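Local coordinates for putative nucleotidyltransferase, hypothetical protein AF0614 (Archaeoglobus fulgidus, PDB 1YLQ) that is of unknown specificity but probably transfers nucleotidyl groups, as a small member of the nucleotidyltransferase superfamily, at residues A[21-26]-A[39-44]; A[45-50]-A[71-76]. One frame throughout, in Å; residues are numbered along the deposited sequence.

Overall arrangement
After helix 3-14 the chain enters strand 19-23, turns through helix 25-28 and a loop, and returns antiparallel as strand 38-43. Contact 1 (21-26 with 39-44) closes this loop between two antiparallel neighbouring strands. The next residues, 45-50, lead into helix 50-63, and the chain comes back as strand 69-74. Contact 2 (45-50 with 71-76) closes that second, longer loop. The two contacts follow in series and neither nests in nor crosses the other. They meet through strands 38-43 and 69-74, which are parallel neighbours joined by probable backbone hydrogen bonds between Val40, Ile42 and His72. Together they tie the central sheet to helices 50-63 and 76-83.

Contact 1 of 2, residues A[21-26]-A[39-44]; sequences YLYGSV and DVAIVS
Tyr21 O is the best-held polar atom, gripped by two groups: Ala41 N by a hydrogen bond (2.8 Å) nearly along the C=O axis, and Val40 CA by a weaker CA-H...O contact. The Tyr23 N to Asp39 O bond is longer (2.9 Å), its donor above the carbonyl plane. Tyr21 with Ala41 is an antiparallel hydrogen-bonded pair, as is Tyr23 with Asp39; Leu22 and Val40 between them are non-hydrogen-bonded.

The Tyr23 ring takes the crowded position between backbone N and carbonyl carbon (chi1 51°). Asp39 CB sits 3.4 Å from the ring centroid, over one face, as a CH-pi contact. Ala41 CB meets the ring edge, 3.8 Å from Tyr23 CE1. An alanine here would remove the ring and probably leave Asp39 CB and Ala41 CB less well packed.

Asp39 OD2 lies 3.1 Å from Gly24 CA. A side chain on Gly24 would clash with Asp39 N. Gly24-Ser25 at a helix start, then Asp37-x-Asp39, is the nucleotidyltransferase superfamily motif. In relatives these aspartates bind metal, so a similar role here is only probable; a sulfate lies near Asp39.

The Tyr21 ring edge touches Val43 CG2, and the ring stacks on Trp79 of helix 76-83. On the other sheet face, Leu22 and Val40 lie side by side, and Leu22 packs on Met4 of helix 3-14. Strand 38-43 is flanked by strands 19-23 and 69-74.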
ATOM      1  N   TYR A  21      -1.208  -6.652 -11.570  1.00 24.52           N
ATOM      2  CA  TYR A  21      -2.438  -5.974 -11.211  1.00 25.05           C
ATOM      3  C   TYR A  21      -2.516  -5.738  -9.711  1.00 25.08           C
ATOM      4  O   TYR A  21      -2.192  -6.651  -8.928  1.00 26.42           O
ATOM      5  CB  TYR A  21      -3.591  -6.898 -11.591  1.00 23.67           C
ATOM      6  CG  TYR A  21      -3.585  -7.291 -13.033  1.00 21.58           C
ATOM      7  CD1 TYR A  21      -4.188  -6.490 -13.985  1.00 22.20           C
ATOM      8  CD2 TYR A  21      -2.969  -8.482 -13.450  1.00 23.97           C
ATOM      9  CE1 TYR A  21      -4.220  -6.853 -15.327  1.00 26.57           C
ATOM     10  CE2 TYR A  21      -2.937  -8.836 -14.817  1.00 23.97           C
ATOM     11  CZ  TYR A  21      -3.605  -8.026 -15.731  1.00 26.30           C
ATOM     12  OH  TYR A  21      -3.609  -8.355 -17.073  1.00 26.22           O
ATOM     13  N   LEU A  22      -3.035  -4.570  -9.315  1.00 24.39           N
ATOM     14  CA  LEU A  22      -3.199  -4.188  -7.896  1.00 24.82           C
ATOM     15  C   LEU A  22      -4.673  -4.223  -7.490  1.00 25.05           C
ATOM     16  O   LEU A  22      -5.541  -3.780  -8.233  1.00 25.23           O
ATOM     17  CB  LEU A  22      -2.614  -2.774  -7.649  1.00 24.04           C
ATOM     18  CG  LEU A  22      -1.101  -2.579  -7.908  1.00 26.93           C
ATOM     19  CD1 LEU A  22      -0.631  -1.114  -7.468  1.00 25.62           C
ATOM     20  CD2 LEU A  22      -0.287  -3.662  -7.139  1.00 25.20           C
ATOM     21  N   TYR A  23      -4.975  -4.807  -6.340  1.00 25.58           N
ATOM     22  CA  TYR A  23      -6.293  -4.672  -5.744  1.00 25.44           C
ATOM     23  C   TYR A  23      -6.118  -4.710  -4.225  1.00 25.55           C
ATOM     24  O   TYR A  23      -5.050  -4.309  -3.705  1.00 24.41           O
ATOM     25  CB  TYR A  23      -7.293  -5.713  -6.319  1.00 26.83           C
ATOM     26  CG  TYR A  23      -6.813  -7.146  -6.304  1.00 27.59           C
ATOM     27  CD1 TYR A  23      -5.835  -7.549  -7.213  1.00 34.15           C
ATOM     28  CD2 TYR A  23      -7.389  -8.127  -5.438  1.00 28.18           C
ATOM     29  CE1 TYR A  23      -5.372  -8.843  -7.244  1.00 31.74           C
ATOM     30  CE2 TYR A  23      -6.890  -9.507  -5.459  1.00 28.28           C
ATOM     31  CZ  TYR A  23      -5.887  -9.798  -6.399  1.00 29.36           C
ATOM     32  OH  TYR A  23      -5.322 -11.028  -6.598  1.00 32.41           O
ATOM     33  N   GLY A  24      -7.163  -5.078  -3.504  1.00 25.60           N
ATOM     34  CA  GLY A  24      -7.142  -5.031  -2.027  1.00 25.79           C
ATOM     35  C   GLY A  24      -7.754  -3.709  -1.530  1.00 26.62           C
ATOM     36  O   GLY A  24      -8.304  -2.952  -2.321  1.00 26.90           O
ATOM     37  N   SER A  25      -7.688  -3.454  -0.235  1.00 27.54           N
ATOM     38  CA  SER A  25      -8.544  -2.404   0.389  1.00 29.68           C
ATOM     39  C   SER A  25      -8.370  -1.038  -0.246  1.00 30.61           C
ATOM     40  O   SER A  25      -9.358  -0.362  -0.561  1.00 30.05           O
ATOM     41  CB  SER A  25      -8.333  -2.317   1.897  1.00 30.34           C
ATOM     42  OG  SER A  25      -7.002  -2.012   2.218  1.00 33.94           O
ATOM     43  N   VAL A  26      -7.111  -0.680  -0.526  1.00 31.82           N
ATOM     44  CA  VAL A  26      -6.831   0.675  -1.018  1.00 32.86           C
ATOM     45  C   VAL A  26      -7.451   0.905  -2.387  1.00 33.93           C
ATOM     46  O   VAL A  26      -8.188   1.890  -2.603  1.00 34.49           O
ATOM     47  CB  VAL A  26      -5.343   1.019  -0.924  1.00 32.89           C
ATOM     48  CG1 VAL A  26      -5.071   2.435  -1.504  1.00 33.76           C
ATOM     49  CG2 VAL A  26      -4.923   1.014   0.552  1.00 30.23           C
ATOM     50  N   ASP A  39      -3.329  -6.149  -2.558  1.00 25.86           N
ATOM     51  CA  ASP A  39      -3.090  -7.440  -3.263  1.00 26.42           C
ATOM     52  C   ASP A  39      -2.348  -7.148  -4.565  1.00 25.91           C
ATOM     53  O   ASP A  39      -2.611  -6.139  -5.234  1.00 26.37           O
ATOM     54  CB  ASP A  39      -4.388  -8.144  -3.555  1.00 25.68           C
ATOM     55  CG  ASP A  39      -5.076  -8.599  -2.298  1.00 32.05           C
ATOM     56  OD1 ASP A  39      -4.558  -9.552  -1.662  1.00 32.55           O
ATOM     57  OD2 ASP A  39      -6.081  -7.941  -1.901  1.00 32.45           O
ATOM     58  N   VAL A  40      -1.391  -8.004  -4.882  1.00 26.31           N
ATOM     59  CA  VAL A  40      -0.579  -7.879  -6.105  1.00 25.95           C
ATOM     60  C   VAL A  40      -0.684  -9.188  -6.863  1.00 25.12           C
ATOM     61  O   VAL A  40      -0.156 -10.213  -6.432  1.00 25.93           O
ATOM     62  CB  VAL A  40       0.886  -7.646  -5.785  1.00 25.99           C
ATOM     63  CG1 VAL A  40       1.668  -7.300  -7.080  1.00 24.47           C
ATOM     64  CG2 VAL A  40       1.072  -6.489  -4.798  1.00 26.12           C
ATOM     65  N   ALA A  41      -1.360  -9.170  -7.995  1.00 24.73           N
ATOM     66  CA  ALA A  41      -1.420 -10.387  -8.827  1.00 24.22           C
ATOM     67  C   ALA A  41      -0.347 -10.241  -9.915  1.00 23.93           C
ATOM     68  O   ALA A  41      -0.291  -9.225 -10.609  1.00 24.74           O
ATOM     69  CB  ALA A  41      -2.786 -10.559  -9.400  1.00 22.42           C
ATOM     70  N   ILE A  42       0.545 -11.224 -10.002  1.00 24.39           N
ATOM     71  CA  ILE A  42       1.578 -11.247 -11.013  1.00 22.44           C
ATOM     72  C   ILE A  42       1.275 -12.432 -11.931  1.00 23.31           C
ATOM     73  O   ILE A  42       1.269 -13.577 -11.495  1.00 23.94           O
ATOM     74  CB  ILE A  42       2.964 -11.334 -10.356  1.00 23.25           C
ATOM     75  CG1 ILE A  42       3.099 -10.185  -9.322  1.00 23.39           C
ATOM     76  CG2 ILE A  42       4.133 -11.338 -11.496  1.00 22.23           C
ATOM     77  CD1 ILE A  42       4.334 -10.211  -8.518  1.00 25.52           C
ATOM     78  N   VAL A  43       0.990 -12.154 -13.201  1.00 22.18           N
ATOM     79  CA  VAL A  43       0.234 -13.072 -14.023  1.00 23.08           C
ATOM     80  C   VAL A  43       1.015 -13.381 -15.297  1.00 23.23           C
ATOM     81  O   VAL A  43       1.371 -12.476 -16.047  1.00 22.40           O
ATOM     82  CB  VAL A  43      -1.129 -12.447 -14.433  1.00 21.68           C
ATOM     83  CG1 VAL A  43      -1.903 -13.379 -15.362  1.00 22.69           C
ATOM     84  CG2 VAL A  43      -1.978 -12.025 -13.151  1.00 23.42           C
ATOM     85  N   SER A  44       1.263 -14.673 -15.543  1.00 24.95           N
ATOM     86  CA  SER A  44       1.942 -15.081 -16.798  1.00 25.61           C
ATOM     87  C   SER A  44       1.706 -16.560 -16.951  1.00 25.09           C
ATOM     88  O   SER A  44       1.666 -17.274 -15.945  1.00 25.82           O
ATOM     89  CB  SER A  44       3.459 -14.850 -16.668  1.00 24.90           C
ATOM     90  OG  SER A  44       4.130 -15.482 -17.750  1.00 26.66           O
TER

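Contact 2 of 2, residues A[45-50]-A[71-76]; sequences DVFEDR and FHILTK
Ile73 carries the apolar half of this contact. Its CG2 methyl, anti to the backbone N, sits 3.3 Å from the centroid of the Phe47 ring and almost exactly on the ring normal. All six ring carbons are therefore about equally distant from it, a centred CH-pi contact. Phe56 of helix 50-63 meets both the Phe47 ring and Ile73, so the pair is part of the packing under that helix.

Leu74 turns its side chain away and offers its backbone instead. Leu74 O lies at the ring edge, near the ring plane, 3.5 Å from Phe47 CD2.

Thr75 comes next, at the N-cap of helix 76-83. Its OG1 caps a backbone N in the first turn, and Glu78 bonds back to Thr75 N, consistent with a capping box. The methyl CG2 points to the 3-10 turn, 3.6 Å from Glu48 N and 3.7 Å from Glu48 CG. That turn is closed by Glu48 N bonding to Asp45 O.

Lys76 gives the one hydrogen bond between the segments. Its N reaches Asp45 OD1 at 2.9 Å (163°), on the syn lone pair. The carboxylate thus sits at the N terminus of a helix, which would probably stabilise its negative charge. Lys76 NZ stays 5.5 Å from Asp45 OD2, so any attraction there is long-range.

The whole closes a beta-alpha-beta crossover: the turn leaving strand 38-43 for helix 50-63 is pinned to the end of the parallel strand 69-74.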
ATOM      1  N   ASP A  45       1.625 -17.056 -18.187  1.00 24.05           N
ATOM      2  CA  ASP A  45       1.528 -18.519 -18.348  1.00 23.53           C
ATOM      3  C   ASP A  45       2.867 -19.220 -18.114  1.00 24.29           C
ATOM      4  O   ASP A  45       2.939 -20.448 -18.035  1.00 24.01           O
ATOM      5  CB  ASP A  45       0.917 -18.902 -19.694  1.00 23.60           C
ATOM      6  CG  ASP A  45      -0.588 -18.738 -19.701  1.00 23.38           C
ATOM      7  OD1 ASP A  45      -1.238 -18.610 -18.610  1.00 22.77           O
ATOM      8  OD2 ASP A  45      -1.148 -18.788 -20.798  1.00 22.60           O
ATOM      9  N   VAL A  46       3.928 -18.459 -17.944  1.00 24.03           N
ATOM     10  CA  VAL A  46       5.166 -19.085 -17.413  1.00 27.22           C
ATOM     11  C   VAL A  46       4.903 -19.822 -16.062  1.00 25.80           C
ATOM     12  O   VAL A  46       5.523 -20.811 -15.747  1.00 27.26           O
ATOM     13  CB  VAL A  46       6.299 -18.028 -17.272  1.00 27.29           C
ATOM     14  CG1 VAL A  46       7.545 -18.616 -16.670  1.00 33.39           C
ATOM     15  CG2 VAL A  46       6.672 -17.472 -18.692  1.00 27.22           C
ATOM     16  N   PHE A  47       3.953 -19.351 -15.283  1.00 25.55           N
ATOM     17  CA  PHE A  47       3.658 -19.949 -13.983  1.00 25.01           C
ATOM     18  C   PHE A  47       2.836 -21.238 -14.080  1.00 26.09           C
ATOM     19  O   PHE A  47       2.475 -21.842 -13.041  1.00 25.04           O
ATOM     20  CB  PHE A  47       2.980 -18.912 -13.092  1.00 23.83           C
ATOM     21  CG  PHE A  47       3.861 -17.702 -12.803  1.00 23.61           C
ATOM     22  CD1 PHE A  47       5.169 -17.873 -12.353  1.00 25.83           C
ATOM     23  CD2 PHE A  47       3.353 -16.401 -12.928  1.00 24.40           C
ATOM     24  CE1 PHE A  47       5.985 -16.777 -12.073  1.00 28.81           C
ATOM     25  CE2 PHE A  47       4.148 -15.283 -12.614  1.00 28.58           C
ATOM     26  CZ  PHE A  47       5.463 -15.468 -12.219  1.00 29.38           C
ATOM     27  N   GLU A  48       2.566 -21.671 -15.321  1.00 26.98           N
ATOM     28  CA  GLU A  48       2.011 -23.006 -15.531  1.00 28.38           C
ATOM     29  C   GLU A  48       3.021 -24.057 -15.011  1.00 28.65           C
ATOM     30  O   GLU A  48       2.660 -25.151 -14.689  1.00 28.99           O
ATOM     31  CB  GLU A  48       1.679 -23.265 -16.999  1.00 28.35           C
ATOM     32  CG  GLU A  48       0.402 -22.639 -17.449  1.00 30.22           C
ATOM     33  CD  GLU A  48       0.226 -22.711 -18.971  1.00 37.37           C
ATOM     34  OE1 GLU A  48       1.195 -23.096 -19.673  1.00 39.12           O
ATOM     35  OE2 GLU A  48      -0.873 -22.395 -19.453  1.00 34.57           O
ATOM     36  N   ASP A  49       4.284 -23.686 -14.921  1.00 28.09           N
ATOM     37  CA  ASP A  49       5.298 -24.577 -14.373  1.00 27.81           C
ATOM     38  C   ASP A  49       5.396 -24.265 -12.886  1.00 27.28           C
ATOM     39  O   ASP A  49       5.847 -23.172 -12.508  1.00 26.66           O
ATOM     40  CB  ASP A  49       6.639 -24.351 -15.090  1.00 28.51           C
ATOM     41  CG  ASP A  49       7.767 -25.150 -14.486  1.00 30.34           C
ATOM     42  OD1 ASP A  49       7.661 -25.584 -13.348  1.00 32.20           O
ATOM     43  OD2 ASP A  49       8.786 -25.340 -15.135  1.00 34.56           O
ATOM     44  N   ARG A  50       4.916 -25.193 -12.051  1.00 26.03           N
ATOM     45  CA  ARG A  50       4.872 -25.017 -10.590  1.00 27.03           C
ATOM     46  C   ARG A  50       6.230 -24.655 -10.029  1.00 26.58           C
ATOM     47  O   ARG A  50       6.329 -23.927  -9.061  1.00 26.80           O
ATOM     48  CB  ARG A  50       4.373 -26.310  -9.942  1.00 26.03           C
ATOM     49  CG  ARG A  50       4.395 -26.342  -8.398  1.00 30.52           C
ATOM     50  CD  ARG A  50       3.348 -27.320  -7.892  1.00 29.05           C
ATOM     51  NE  ARG A  50       3.587 -28.683  -8.336  1.00 25.33           N
ATOM     52  CZ  ARG A  50       2.796 -29.720  -8.067  1.00 23.98           C
ATOM     53  NH1 ARG A  50       1.645 -29.562  -7.418  1.00 26.62           N
ATOM     54  NH2 ARG A  50       3.144 -30.910  -8.479  1.00 19.18           N
ATOM     55  N   PHE A  71       0.922 -11.309  -2.320  1.00 26.04           N
ATOM     56  CA  PHE A  71       1.273 -11.617  -3.704  1.00 24.87           C
ATOM     57  C   PHE A  71       0.467 -12.843  -4.141  1.00 24.60           C
ATOM     58  O   PHE A  71       0.297 -13.742  -3.326  1.00 24.72           O
ATOM     59  CB  PHE A  71       2.797 -11.934  -3.791  1.00 23.67           C
ATOM     60  CG  PHE A  71       3.664 -10.725  -3.547  1.00 24.89           C
ATOM     61  CD1 PHE A  71       3.862  -9.778  -4.560  1.00 23.98           C
ATOM     62  CD2 PHE A  71       4.248 -10.521  -2.292  1.00 23.28           C
ATOM     63  CE1 PHE A  71       4.662  -8.599  -4.334  1.00 18.17           C
ATOM     64  CE2 PHE A  71       5.042  -9.347  -2.039  1.00 24.03           C
ATOM     65  CZ  PHE A  71       5.248  -8.416  -3.073  1.00 23.15           C
ATOM     66  N   HIS A  72       0.012 -12.870  -5.396  1.00 22.88           N
ATOM     67  CA  HIS A  72      -0.726 -13.979  -5.981  1.00 23.06           C
ATOM     68  C   HIS A  72      -0.037 -14.194  -7.312  1.00 24.03           C
ATOM     69  O   HIS A  72      -0.004 -13.294  -8.150  1.00 25.25           O
ATOM     70  CB  HIS A  72      -2.212 -13.610  -6.166  1.00 21.73           C
ATOM     71  CG  HIS A  72      -2.873 -13.257  -4.862  1.00 25.29           C
ATOM     72  ND1 HIS A  72      -3.016 -11.961  -4.415  1.00 28.72           N
ATOM     73  CD2 HIS A  72      -3.366 -14.045  -3.888  1.00 22.15           C
ATOM     74  CE1 HIS A  72      -3.629 -11.965  -3.249  1.00 26.71           C
ATOM     75  NE2 HIS A  72      -3.813 -13.221  -2.888  1.00 29.30           N
ATOM     76  N   ILE A  73       0.575 -15.354  -7.460  1.00 23.49           N
ATOM     77  CA  ILE A  73       1.411 -15.669  -8.629  1.00 21.69           C
ATOM     78  C   ILE A  73       0.541 -16.560  -9.443  1.00 23.16           C
ATOM     79  O   ILE A  73       0.213 -17.678  -9.018  1.00 24.09           O
ATOM     80  CB  ILE A  73       2.695 -16.406  -8.152  1.00 21.63           C
ATOM     81  CG1 ILE A  73       3.405 -15.579  -7.011  1.00 20.43           C
ATOM     82  CG2 ILE A  73       3.626 -16.741  -9.359  1.00 20.53           C
ATOM     83  CD1 ILE A  73       3.578 -13.965  -7.394  1.00 17.93           C
ATOM     84  N   LEU A  74       0.102 -16.075 -10.607  1.00 22.16           N
ATOM     85  CA  LEU A  74      -1.002 -16.724 -11.298  1.00 22.25           C
ATOM     86  C   LEU A  74      -0.743 -16.952 -12.800  1.00 22.75           C
ATOM     87  O   LEU A  74      -0.149 -16.115 -13.427  1.00 21.95           O
ATOM     88  CB  LEU A  74      -2.224 -15.807 -11.180  1.00 22.11           C
ATOM     89  CG  LEU A  74      -2.690 -15.432  -9.805  1.00 20.77           C
ATOM     90  CD1 LEU A  74      -3.873 -14.419  -9.910  1.00 21.85           C
ATOM     91  CD2 LEU A  74      -3.102 -16.727  -9.066  1.00 21.41           C
ATOM     92  N   THR A  75      -1.277 -18.046 -13.355  1.00 22.76           N
ATOM     93  CA  THR A  75      -1.370 -18.204 -14.779  1.00 23.96           C
ATOM     94  C   THR A  75      -2.507 -17.265 -15.264  1.00 25.29           C
ATOM     95  O   THR A  75      -3.298 -16.758 -14.437  1.00 25.12           O
ATOM     96  CB  THR A  75      -1.747 -19.674 -15.146  1.00 23.61           C
ATOM     97  OG1 THR A  75      -3.023 -19.973 -14.585  1.00 22.54           O
ATOM     98  CG2 THR A  75      -0.758 -20.682 -14.511  1.00 21.26           C
ATOM     99  N   LYS A  76      -2.655 -17.139 -16.590  1.00 24.19           N
ATOM    100  CA  LYS A  76      -3.776 -16.352 -17.140  1.00 25.08           C
ATOM    101  C   LYS A  76      -5.172 -16.906 -16.755  1.00 24.82           C
ATOM    102  O   LYS A  76      -6.043 -16.144 -16.385  1.00 25.46           O
ATOM    103  CB  LYS A  76      -3.660 -16.181 -18.659  1.00 24.45           C
ATOM    104  CG  LYS A  76      -2.551 -15.116 -19.008  1.00 23.66           C
ATOM    105  CD  LYS A  76      -2.350 -15.000 -20.513  1.00 23.41           C
ATOM    106  CE  LYS A  76      -1.521 -13.682 -20.894  1.00 20.00           C
ATOM    107  NZ  LYS A  76      -1.588 -13.550 -22.428  1.00 16.61           N
TER